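Local coordinates for CdiI immunity protein (Yersinia kristensenii ATCC 33638, PDB 5E3E) that probably protects its own cell by binding and neutralising the cognate CdiA toxin domain, a member of the RNase A superfamily, at residues Leu10-Phe22 / Asp67-Tyr79. Numbering follows the deposited sequence.
Sequences LSYLLRCYFNQDF and DILLNKLDCSYYY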
loop_
_atom_site.group_PDB
_atom_site.type_symbol
_atom_site.label_atom_id
_atom_site.label_comp_id
_atom_site.label_asym_id
_atom_site.label_seq_id
_atom_site.Cartn_x
_atom_site.Cartn_y
_atom_site.Cartn_z
ATOM N N LEU A 10 2.363 4.032 -10.283
ATOM C CA LEU A 10 1.578 2.849 -9.934
ATOM C C LEU A 10 1.939 2.323 -8.566
ATOM O O LEU A 10 1.062 1.885 -7.829
ATOM C CB LEU A 10 1.743 1.735 -10.966
ATOM C CG LEU A 10 0.717 1.694 -12.057
ATOM C CD1 LEU A 10 1.092 0.579 -13.024
ATOM C CD2 LEU A 10 -0.701 1.479 -11.488
ATOM N N SER A 11 3.213 2.374 -8.197
ATOM C CA SER A 11 3.596 1.948 -6.834
ATOM C C SER A 11 2.862 2.818 -5.790
ATOM O O SER A 11 2.405 2.316 -4.791
ATOM C CB SER A 11 5.085 2.022 -6.616
ATOM O OG SER A 11 5.715 1.119 -7.507
ATOM N N TYR A 12 2.750 4.125 -6.056
ATOM C CA TYR A 12 2.076 5.044 -5.150
ATOM C C TYR A 12 0.586 4.701 -5.016
ATOM O O TYR A 12 0.106 4.556 -3.887
ATOM C CB TYR A 12 2.247 6.490 -5.619
ATOM C CG TYR A 12 1.529 7.503 -4.773
ATOM C CD1 TYR A 12 1.938 7.764 -3.467
ATOM C CD2 TYR A 12 0.439 8.164 -5.252
ATOM C CE1 TYR A 12 1.282 8.696 -2.675
ATOM C CE2 TYR A 12 -0.239 9.077 -4.467
ATOM C CZ TYR A 12 0.184 9.366 -3.187
ATOM O OH TYR A 12 -0.491 10.318 -2.401
ATOM N N LEU A 13 -0.132 4.565 -6.145
ATOM C CA LEU A 13 -1.514 4.104 -6.094
ATOM C C LEU A 13 -1.656 2.794 -5.308
ATOM O O LEU A 13 -2.514 2.665 -4.463
ATOM C CB LEU A 13 -2.091 3.887 -7.483
ATOM C CG LEU A 13 -3.515 3.364 -7.617
ATOM C CD1 LEU A 13 -4.519 4.387 -7.038
ATOM C CD2 LEU A 13 -3.798 3.079 -9.087
ATOM N N LEU A 14 -0.828 1.817 -5.630
ATOM C CA LEU A 14 -1.039 0.468 -5.166
ATOM C C LEU A 14 -0.579 0.265 -3.723
ATOM O O LEU A 14 -1.136 -0.585 -3.029
ATOM C CB LEU A 14 -0.374 -0.545 -6.112
ATOM C CG LEU A 14 -0.980 -0.605 -7.520
ATOM C CD1 LEU A 14 -0.322 -1.650 -8.410
ATOM C CD2 LEU A 14 -2.480 -0.774 -7.515
ATOM N N ARG A 15 0.357 1.086 -3.268
ATOM C CA ARG A 15 0.866 0.975 -1.915
ATOM C C ARG A 15 0.273 1.959 -0.944
ATOM O O ARG A 15 0.122 1.610 0.228
ATOM C CB ARG A 15 2.370 1.060 -1.868
ATOM C CG ARG A 15 3.039 -0.010 -2.670
ATOM C CD ARG A 15 4.539 0.131 -2.594
ATOM N NE ARG A 15 5.255 -0.867 -3.399
ATOM C CZ ARG A 15 6.588 -1.007 -3.412
ATOM N NH1 ARG A 15 7.384 -0.223 -2.677
ATOM N NH2 ARG A 15 7.145 -1.912 -4.197
ATOM N N CYS A 16 -0.051 3.172 -1.375
ATOM C CA CYS A 16 -0.558 4.170 -0.455
ATOM C C CYS A 16 -2.082 4.171 -0.443
ATOM O O CYS A 16 -2.680 4.480 0.600
ATOM C CB CYS A 16 -0.028 5.564 -0.754
ATOM S SG CYS A 16 1.720 5.764 -0.347
ATOM N N TYR A 17 -2.712 3.958 -1.607
ATOM C CA TYR A 17 -4.154 3.943 -1.667
ATOM C C TYR A 17 -4.654 2.531 -1.449
ATOM O O TYR A 17 -5.473 2.336 -0.551
ATOM C CB TYR A 17 -4.698 4.553 -2.978
ATOM C CG TYR A 17 -4.698 6.067 -2.904
ATOM C CD1 TYR A 17 -3.552 6.803 -3.153
ATOM C CD2 TYR A 17 -5.873 6.755 -2.512
ATOM C CE1 TYR A 17 -3.557 8.178 -3.024
ATOM C CE2 TYR A 17 -5.897 8.120 -2.423
ATOM C CZ TYR A 17 -4.744 8.833 -2.677
ATOM O OH TYR A 17 -4.769 10.203 -2.555
ATOM N N PHE A 18 -4.194 1.570 -2.249
ATOM C CA PHE A 18 -4.577 0.169 -2.013
ATOM C C PHE A 18 -3.771 -0.488 -0.917
ATOM O O PHE A 18 -3.317 -1.614 -1.046
ATOM C CB PHE A 18 -4.622 -0.645 -3.297
ATOM C CG PHE A 18 -5.736 -0.245 -4.215
ATOM C CD1 PHE A 18 -7.029 -0.620 -3.946
ATOM C CD2 PHE A 18 -5.499 0.564 -5.315
ATOM C CE1 PHE A 18 -8.066 -0.249 -4.790
ATOM C CE2 PHE A 18 -6.544 0.939 -6.175
ATOM C CZ PHE A 18 -7.824 0.532 -5.888
ATOM N N ASN A 19 -3.605 0.238 0.196
ATOM C CA ASN A 19 -2.992 -0.304 1.393
ATOM C C ASN A 19 -3.950 -1.314 2.067
ATOM O O ASN A 19 -5.091 -1.451 1.673
ATOM C CB ASN A 19 -2.535 0.810 2.346
ATOM C CG ASN A 19 -3.682 1.563 2.955
ATOM O OD1 ASN A 19 -4.463 1.003 3.710
ATOM N ND2 ASN A 19 -3.806 2.850 2.627
ATOM N N GLN A 20 -3.465 -2.061 3.064
ATOM C CA GLN A 20 -4.297 -3.090 3.685
ATOM C C GLN A 20 -5.578 -2.546 4.317
ATOM O O GLN A 20 -6.535 -3.301 4.540
ATOM C CB GLN A 20 -3.512 -3.838 4.769
ATOM C CG GLN A 20 -2.458 -4.757 4.202
ATOM C CD GLN A 20 -1.718 -5.547 5.272
ATOM O OE1 GLN A 20 -2.276 -5.911 6.316
ATOM N NE2 GLN A 20 -0.456 -5.836 5.008
ATOM N N ASP A 21 -5.580 -1.258 4.623
ATOM C CA ASP A 21 -6.724 -0.614 5.241
ATOM C C ASP A 21 -7.613 0.186 4.279
ATOM O O ASP A 21 -8.420 1.005 4.733
ATOM C CB ASP A 21 -6.237 0.307 6.341
ATOM C CG ASP A 21 -5.295 -0.391 7.305
ATOM O OD1 ASP A 21 -5.615 -1.492 7.753
ATOM O OD2 ASP A 21 -4.231 0.153 7.581
ATOM N N PHE A 22 -7.551 -0.094 2.987
ATOM C CA PHE A 22 -8.314 0.708 1.997
ATOM C C PHE A 22 -9.828 0.721 2.229
ATOM O O PHE A 22 -10.464 1.725 1.984
ATOM C CB PHE A 22 -7.976 0.309 0.560
ATOM C CG PHE A 22 -8.643 -0.956 0.078
ATOM C CD1 PHE A 22 -8.054 -2.184 0.300
ATOM C CD2 PHE A 22 -9.841 -0.909 -0.650
ATOM C CE1 PHE A 22 -8.645 -3.363 -0.163
ATOM C CE2 PHE A 22 -10.432 -2.079 -1.109
ATOM C CZ PHE A 22 -9.845 -3.310 -0.832
ATOM N N ASP A 67 1.688 -11.147 -10.895
ATOM C CA ASP A 67 2.830 -11.099 -9.973
ATOM C C ASP A 67 3.375 -9.678 -9.875
ATOM O O ASP A 67 3.700 -9.209 -8.793
ATOM C CB ASP A 67 3.938 -12.020 -10.493
ATOM C CG ASP A 67 5.053 -12.182 -9.532
ATOM O OD1 ASP A 67 4.783 -12.390 -8.343
ATOM O OD2 ASP A 67 6.223 -12.194 -9.992
ATOM N N ILE A 68 3.394 -8.959 -10.991
ATOM C CA ILE A 68 3.853 -7.584 -10.976
ATOM C C ILE A 68 2.953 -6.711 -10.087
ATOM O O ILE A 68 3.443 -5.965 -9.235
ATOM C CB ILE A 68 3.904 -7.014 -12.413
ATOM C CG1 ILE A 68 5.123 -7.629 -13.170
ATOM C CG2 ILE A 68 4.023 -5.511 -12.417
ATOM C CD1 ILE A 68 5.006 -7.619 -14.666
ATOM N N LEU A 69 1.656 -6.786 -10.320
ATOM C CA LEU A 69 0.713 -5.907 -9.576
ATOM C C LEU A 69 0.606 -6.243 -8.097
ATOM O O LEU A 69 0.690 -5.350 -7.250
ATOM C CB LEU A 69 -0.668 -5.888 -10.215
ATOM C CG LEU A 69 -0.722 -5.489 -11.690
ATOM C CD1 LEU A 69 -2.161 -5.519 -12.180
ATOM C CD2 LEU A 69 -0.149 -4.109 -11.930
ATOM N N LEU A 70 0.410 -7.521 -7.796
ATOM C CA LEU A 70 0.220 -7.988 -6.424
ATOM C C LEU A 70 1.481 -8.100 -5.598
ATOM O O LEU A 70 1.453 -7.749 -4.430
ATOM C CB LEU A 70 -0.538 -9.323 -6.422
ATOM C CG LEU A 70 -2.003 -9.291 -6.820
ATOM C CD1 LEU A 70 -2.582 -10.686 -6.715
ATOM C CD2 LEU A 70 -2.865 -8.337 -5.988
ATOM N N ASN A 71 2.566 -8.616 -6.163
ATOM C CA ASN A 71 3.766 -8.892 -5.398
ATOM C C ASN A 71 4.901 -7.904 -5.556
ATOM O O ASN A 71 5.489 -7.497 -4.562
ATOM C CB ASN A 71 4.235 -10.302 -5.698
ATOM C CG ASN A 71 3.151 -11.319 -5.404
ATOM O OD1 ASN A 71 2.457 -11.211 -4.384
ATOM N ND2 ASN A 71 2.914 -12.240 -6.340
ATOM N N LYS A 72 5.164 -7.447 -6.774
ATOM C CA LYS A 72 6.280 -6.527 -6.987
ATOM C C LYS A 72 5.866 -5.104 -6.658
ATOM O O LYS A 72 6.464 -4.470 -5.795
ATOM C CB LYS A 72 6.808 -6.649 -8.415
ATOM C CG LYS A 72 7.259 -8.064 -8.734
ATOM C CD LYS A 72 7.933 -8.203 -10.088
ATOM C CE LYS A 72 8.533 -9.583 -10.264
ATOM N NZ LYS A 72 8.500 -10.014 -11.691
ATOM N N LEU A 73 4.804 -4.628 -7.286
ATOM C CA LEU A 73 4.236 -3.306 -6.903
ATOM C C LEU A 73 3.474 -3.348 -5.562
ATOM O O LEU A 73 3.259 -2.328 -4.941
ATOM C CB LEU A 73 3.355 -2.753 -8.024
ATOM C CG LEU A 73 4.040 -2.539 -9.376
ATOM C CD1 LEU A 73 3.045 -2.124 -10.433
ATOM C CD2 LEU A 73 5.123 -1.475 -9.320
ATOM N N ASP A 74 3.112 -4.561 -5.124
ATOM C CA ASP A 74 2.621 -4.845 -3.782
ATOM C C ASP A 74 1.249 -4.269 -3.458
ATOM O O ASP A 74 1.043 -3.791 -2.320
ATOM C CB ASP A 74 3.599 -4.417 -2.707
ATOM C CG ASP A 74 3.382 -5.191 -1.385
ATOM O OD1 ASP A 74 2.947 -6.382 -1.431
ATOM O OD2 ASP A 74 3.629 -4.609 -0.280
ATOM N N CYS A 75 0.331 -4.341 -4.423
ATOM C CA CYS A 75 -1.088 -4.003 -4.201
ATOM C C CYS A 75 -1.685 -4.890 -3.093
ATOM O O CYS A 75 -1.491 -6.103 -3.129
ATOM C CB CYS A 75 -1.873 -4.250 -5.483
ATOM S SG CYS A 75 -3.612 -3.763 -5.404
ATOM N N SER A 76 -2.419 -4.308 -2.131
ATOM C CA SER A 76 -3.070 -5.134 -1.051
ATOM C C SER A 76 -4.457 -5.631 -1.447
ATOM O O SER A 76 -4.944 -6.610 -0.881
ATOM C CB SER A 76 -3.220 -4.336 0.255
ATOM O OG SER A 76 -1.955 -3.966 0.760
ATOM N N TYR A 77 -5.095 -4.993 -2.428
ATOM C CA TYR A 77 -6.416 -5.392 -2.889
ATOM C C TYR A 77 -6.343 -6.583 -3.830
ATOM O O TYR A 77 -5.600 -6.549 -4.836
ATOM C CB TYR A 77 -7.091 -4.207 -3.572
ATOM C CG TYR A 77 -8.327 -4.548 -4.366
ATOM C CD1 TYR A 77 -9.342 -5.345 -3.808
ATOM C CD2 TYR A 77 -8.499 -4.068 -5.665
ATOM C CE1 TYR A 77 -10.494 -5.649 -4.533
ATOM C CE2 TYR A 77 -9.636 -4.378 -6.387
ATOM C CZ TYR A 77 -10.622 -5.149 -5.826
ATOM O OH TYR A 77 -11.774 -5.420 -6.580
ATOM N N TYR A 78 -7.016 -7.682 -3.444
ATOM C CA TYR A 78 -6.998 -8.910 -4.244
ATOM C C TYR A 78 -8.057 -8.798 -5.364
ATOM O O TYR A 78 -9.145 -9.417 -5.328
ATOM C CB TYR A 78 -7.225 -10.133 -3.366
ATOM C CG TYR A 78 -6.958 -11.401 -4.101
ATOM C CD1 TYR A 78 -5.671 -11.718 -4.461
ATOM C CD2 TYR A 78 -8.004 -12.247 -4.505
ATOM C CE1 TYR A 78 -5.395 -12.879 -5.160
ATOM C CE2 TYR A 78 -7.743 -13.398 -5.248
ATOM C CZ TYR A 78 -6.419 -13.715 -5.530
ATOM O OH TYR A 78 -6.077 -14.833 -6.246
ATOM N N TYR A 79 -7.731 -7.974 -6.354
ATOM C CA TYR A 79 -8.610 -7.717 -7.504
ATOM C C TYR A 79 -9.040 -8.972 -8.287
ATOM O O TYR A 79 -10.128 -8.960 -8.870
ATOM C CB TYR A 79 -7.993 -6.650 -8.439
ATOM C CG TYR A 79 -6.716 -7.114 -9.076
ATOM C CD1 TYR A 79 -6.716 -7.899 -10.234
ATOM C CD2 TYR A 79 -5.506 -6.802 -8.487
ATOM C CE1 TYR A 79 -5.509 -8.396 -10.771
ATOM C CE2 TYR A 79 -4.305 -7.289 -9.003
ATOM C CZ TYR A 79 -4.316 -8.068 -10.161
ATOM O OH TYR A 79 -3.114 -8.536 -10.712
HETATM O O HOH W 1 -0.367 -2.255 -0.831
HETATM O O HOH W 2 0.138 -5.120 1.979
#
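Arg15 reaches from helix 8-17 to two backbone carbonyls, Lys72 O and Leu73 O. With its chain extended from CG to NE, Arg15 NE meets Leu73 O at 2.9 Å, nearly straight at 164°, and Arg15 NH2 meets Lys72 O at 3.1 Å. Both oxygens lie near the guanidinium plane, so the pair fixes the group's rotation and leaves NH1 for Glu65 of the toxin chain. Beneath this polar layer, branched Leu14 fills the angle between helix and loop: CD1 meets Leu73 CB at 3.9 Å, while CD2 meets Cys75 SG. Further along, Ser76 N donates to Phe18 O (3.0 Å), tying two loops together, and a water bridges Leu14 O, Asp74 O and Ser76 OG. Ser76 CB lies 3.0 Å from Phe18 O, where a small side chain fits. Tyr77 runs alongside Phe18, pointing the same way, their planes 21° apart but displaced so that the rings scarcely overlap, and Phe22 CZ touches Tyr77 CD1 obliquely at 3.6 Å. Trp89 of helix 86-96 meets Phe18 edge-to-face, and Glu82 holds the Tyr77 hydroxyl. Positive phi at Asp74 turns the chain out of the helix, and its carboxylate pairs with Lys26 and Arg92 of the toxin chain. The apolar side thus joins the helical core, while Arg15 and Asp74 present opposite charges to the toxin, consistent with charge pairing contributing to recognition alongside backbone hydrogen bonds and packing.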